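Local coordinates for protein putative drug/sodium antiporter (Escherichia coli, PDB 4Z3N) that probably works as a MATE-family antiporter that carries the genotoxin colibactin across the cell membrane, in exchange for cations, at residues 417-421 / 434-439. Residues are numbered along the deposited sequence; the frame is centred on the assembly and turned at random.
Sequences SVPVV and GVYFGA. With OLC ((2R)-2,3-dihydroxypropyl (9Z)-octadec-9-enoate), chain B.
Val421 and Val420 of helix 417-427 press onto the bare backbone at Gly438 of helix 432-453, in the helical hairpin formed by what are predicted to be the last two transmembrane helices of this MATE transporter. The short segments run roughly antiparallel, at 146°, with their axes only 8.0 Å apart. Glycine suits the crossing because it presents backbone where other residues carry a side chain: the CA atoms of Val421 and Gly438 lie 4.2 Å from each other. The two valines share the tight part. Val420 lays CG1 against Gly438 CA at 3.4 Å; with that methyl anti to the backbone N (chi1 162°), it extends over the glycine. Val421 uses its other branch, CG2, which reaches the peptide between Gly438 and Ala439 and comes within 3.4 Å of Ala439 N. Short and beta-branched, valine puts its methyls directly against the backbone of Gly438 and Ala439.

Packing is looser toward Val435, whose CG2 is 4.5 Å from Val421 CG1; this side chain leans instead on Tyr277, Ile281 and Leu284 of helix 250-284. The contact is largely buried, but Val420 remains partly exposed and marks its more open side. On another flank a monoolein glycerol group covers the pair, with its C24 3.4 Å from Ala439 CB; the small methyl of Ala439 lets the glycerol end of the lipid lie close against the helix. Small and polar, Ser417 fits between lipid and helix. Arg412 O is a second, weak partner of its hydroxyl and would have to share the single proton or compete for it. The main acceptor lies across the hairpin: Ser417 OG donates to Ala439 O at 3.0 Å, approaching from above the carbonyl plane, 38° out of it.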
ATOM      1  N   SER A 417      18.035   4.178 -10.485  1.00 36.82           N
ATOM      2  CA  SER A 417      17.164   5.023 -11.294  1.00 32.13           C
ATOM      3  C   SER A 417      17.643   6.457 -11.489  1.00 39.35           C
ATOM      4  O   SER A 417      17.704   6.939 -12.625  1.00 38.04           O
ATOM      5  CB  SER A 417      15.770   5.056 -10.670  1.00 35.77           C
ATOM      6  OG  SER A 417      15.118   3.809 -10.831  1.00 41.19           O
ATOM      7  N   VAL A 418      17.978   7.146 -10.398  1.00 39.66           N
ATOM      8  CA  VAL A 418      18.366   8.557 -10.491  1.00 36.64           C
ATOM      9  C   VAL A 418      19.613   8.775 -11.370  1.00 38.25           C
ATOM     10  O   VAL A 418      19.561   9.532 -12.333  1.00 37.92           O
ATOM     11  CB  VAL A 418      18.601   9.166  -9.096  1.00 32.97           C
ATOM     12  CG1 VAL A 418      19.353  10.467  -9.202  1.00 31.80           C
ATOM     13  CG2 VAL A 418      17.277   9.388  -8.398  1.00 37.41           C
ATOM     14  N   PRO A 419      20.736   8.114 -11.043  1.00 40.23           N
ATOM     15  CA  PRO A 419      21.951   8.307 -11.858  1.00 39.26           C
ATOM     16  C   PRO A 419      21.800   7.840 -13.307  1.00 40.49           C
ATOM     17  O   PRO A 419      22.392   8.434 -14.198  1.00 41.87           O
ATOM     18  CB  PRO A 419      23.014   7.467 -11.125  1.00 36.21           C
ATOM     19  CG  PRO A 419      22.238   6.518 -10.250  1.00 37.30           C
ATOM     20  CD  PRO A 419      20.980   7.252  -9.872  1.00 39.37           C
ATOM     21  N   VAL A 420      21.019   6.789 -13.538  1.00 42.33           N
ATOM     22  CA  VAL A 420      20.820   6.261 -14.890  1.00 38.89           C
ATOM     23  C   VAL A 420      19.877   7.148 -15.717  1.00 38.41           C
ATOM     24  O   VAL A 420      20.078   7.339 -16.911  1.00 39.14           O
ATOM     25  CB  VAL A 420      20.281   4.799 -14.847  1.00 35.21           C
ATOM     26  CG1 VAL A 420      19.668   4.390 -16.189  1.00 29.69           C
ATOM     27  CG2 VAL A 420      21.398   3.844 -14.453  1.00 30.74           C
ATOM     28  N   VAL A 421      18.853   7.697 -15.080  1.00 35.34           N
ATOM     29  CA  VAL A 421      17.958   8.605 -15.765  1.00 36.31           C
ATOM     30  C   VAL A 421      18.739   9.823 -16.194  1.00 39.97           C
ATOM     31  O   VAL A 421      18.620  10.272 -17.337  1.00 43.42           O
ATOM     32  CB  VAL A 421      16.776   9.042 -14.886  1.00 37.67           C
ATOM     33  CG1 VAL A 421      16.197  10.359 -15.395  1.00 32.82           C
ATOM     34  CG2 VAL A 421      15.722   7.962 -14.865  1.00 30.66           C
ATOM     35  N   GLY A 434      14.480   8.543 -22.325  1.00 44.00           N
ATOM     36  CA  GLY A 434      15.561   8.269 -21.393  1.00 38.60           C
ATOM     37  C   GLY A 434      15.056   8.123 -19.966  1.00 31.43           C
ATOM     38  O   GLY A 434      15.559   7.305 -19.230  1.00 34.89           O
ATOM     39  N   VAL A 435      14.084   8.934 -19.577  1.00 28.21           N
ATOM     40  CA  VAL A 435      13.445   8.785 -18.288  1.00 30.48           C
ATOM     41  C   VAL A 435      12.838   7.387 -18.156  1.00 34.19           C
ATOM     42  O   VAL A 435      13.140   6.646 -17.219  1.00 31.57           O
ATOM     43  CB  VAL A 435      12.329   9.837 -18.080  1.00 37.64           C
ATOM     44  CG1 VAL A 435      11.695   9.669 -16.697  1.00 33.23           C
ATOM     45  CG2 VAL A 435      12.864  11.254 -18.268  1.00 34.84           C
ATOM     46  N   TYR A 436      11.978   7.039 -19.110  1.00 34.70           N
ATOM     47  CA  TYR A 436      11.301   5.754 -19.116  1.00 32.62           C
ATOM     48  C   TYR A 436      12.282   4.585 -18.927  1.00 36.23           C
ATOM     49  O   TYR A 436      12.055   3.696 -18.092  1.00 38.68           O
ATOM     50  CB  TYR A 436      10.538   5.573 -20.415  1.00 31.16           C
ATOM     51  CG  TYR A 436       9.463   6.583 -20.675  1.00 31.35           C
ATOM     52  CD1 TYR A 436       8.901   7.321 -19.648  1.00 31.79           C
ATOM     53  CD2 TYR A 436       8.996   6.786 -21.966  1.00 35.71           C
ATOM     54  CE1 TYR A 436       7.883   8.243 -19.906  1.00 32.72           C
ATOM     55  CE2 TYR A 436       7.995   7.692 -22.240  1.00 32.27           C
ATOM     56  CZ  TYR A 436       7.440   8.418 -21.214  1.00 33.79           C
ATOM     57  OH  TYR A 436       6.445   9.308 -21.521  1.00 29.98           O
ATOM     58  N   PHE A 437      13.368   4.580 -19.693  1.00 29.14           N
ATOM     59  CA  PHE A 437      14.308   3.479 -19.594  1.00 33.05           C
ATOM     60  C   PHE A 437      15.075   3.537 -18.272  1.00 37.16           C
ATOM     61  O   PHE A 437      15.258   2.519 -17.602  1.00 34.57           O
ATOM     62  CB  PHE A 437      15.283   3.466 -20.777  1.00 31.44           C
ATOM     63  CG  PHE A 437      14.729   2.810 -22.004  1.00 34.23           C
ATOM     64  CD1 PHE A 437      14.540   1.430 -22.040  1.00 37.25           C
ATOM     65  CD2 PHE A 437      14.381   3.566 -23.120  1.00 35.86           C
ATOM     66  CE1 PHE A 437      14.019   0.804 -23.173  1.00 38.42           C
ATOM     67  CE2 PHE A 437      13.858   2.952 -24.258  1.00 38.98           C
ATOM     68  CZ  PHE A 437      13.677   1.566 -24.283  1.00 37.85           C
ATOM     69  N   GLY A 438      15.510   4.730 -17.893  1.00 31.37           N
ATOM     70  CA  GLY A 438      16.315   4.873 -16.705  1.00 35.86           C
ATOM     71  C   GLY A 438      15.539   4.445 -15.483  1.00 34.97           C
ATOM     72  O   GLY A 438      16.052   3.718 -14.630  1.00 31.69           O
ATOM     73  N   ALA A 439      14.285   4.879 -15.424  1.00 32.73           N
ATOM     74  CA  ALA A 439      13.461   4.718 -14.241  1.00 33.22           C
ATOM     75  C   ALA A 439      13.175   3.251 -13.930  1.00 36.83           C
ATOM     76  O   ALA A 439      13.087   2.869 -12.763  1.00 41.28           O
ATOM     77  CB  ALA A 439      12.161   5.494 -14.405  1.00 33.92           C
TER
HETATM   78  C18 OLC B 501       5.440  -0.102  -5.524  1.00 31.73           C
HETATM   79  C10 OLC B 501       7.705   0.304 -14.011  1.00 35.79           C
HETATM   80  C9  OLC B 501       6.524   0.936 -13.852  1.00 46.91           C
HETATM   81  C17 OLC B 501       5.550  -0.042  -7.035  1.00 34.66           C
HETATM   82  C11 OLC B 501       8.834   0.493 -13.016  1.00 43.43           C
HETATM   83  C8  OLC B 501       5.784   1.451 -15.076  1.00 47.11           C
HETATM   84  C24 OLC B 501      12.365   6.438 -11.174  1.00 47.34           C
HETATM   85  C16 OLC B 501       6.989   0.224  -7.414  1.00 36.84           C
HETATM   86  C12 OLC B 501       8.457   1.441 -11.885  1.00 49.80           C
HETATM   87  C7  OLC B 501       4.438   2.054 -14.716  1.00 44.03           C
HETATM   88  C15 OLC B 501       7.158   0.180  -8.927  1.00 39.07           C
HETATM   89  C13 OLC B 501       8.967   0.886 -10.555  1.00 45.87           C
HETATM   90  C6  OLC B 501       4.607   3.443 -14.129  1.00 43.76           C
HETATM   91  C14 OLC B 501       8.105   1.288  -9.372  1.00 45.13           C
HETATM   92  C5  OLC B 501       5.560   4.270 -14.967  1.00 37.86           C
HETATM   93  C4  OLC B 501       6.120   5.412 -14.130  1.00 41.27           C
HETATM   94  C3  OLC B 501       6.630   4.894 -12.800  1.00 49.31           C
HETATM   95  C2  OLC B 501       7.565   5.882 -12.129  1.00 41.76           C
HETATM   96  C21 OLC B 501      10.771   4.602 -10.624  1.00 48.14           C
HETATM   97  C1  OLC B 501       8.551   5.142 -11.235  1.00 53.05           C
HETATM   98  C22 OLC B 501      12.068   5.288 -10.230  1.00 51.99           C
HETATM   99  O19 OLC B 501       8.255   4.088 -10.690  1.00 60.14           O
HETATM  100  O25 OLC B 501      12.824   7.548 -10.430  1.00 43.36           O
HETATM  101  O23 OLC B 501      11.959   5.791  -8.912  1.00 53.79           O
HETATM  102  O20 OLC B 501       9.881   5.576 -11.142  1.00 52.09           O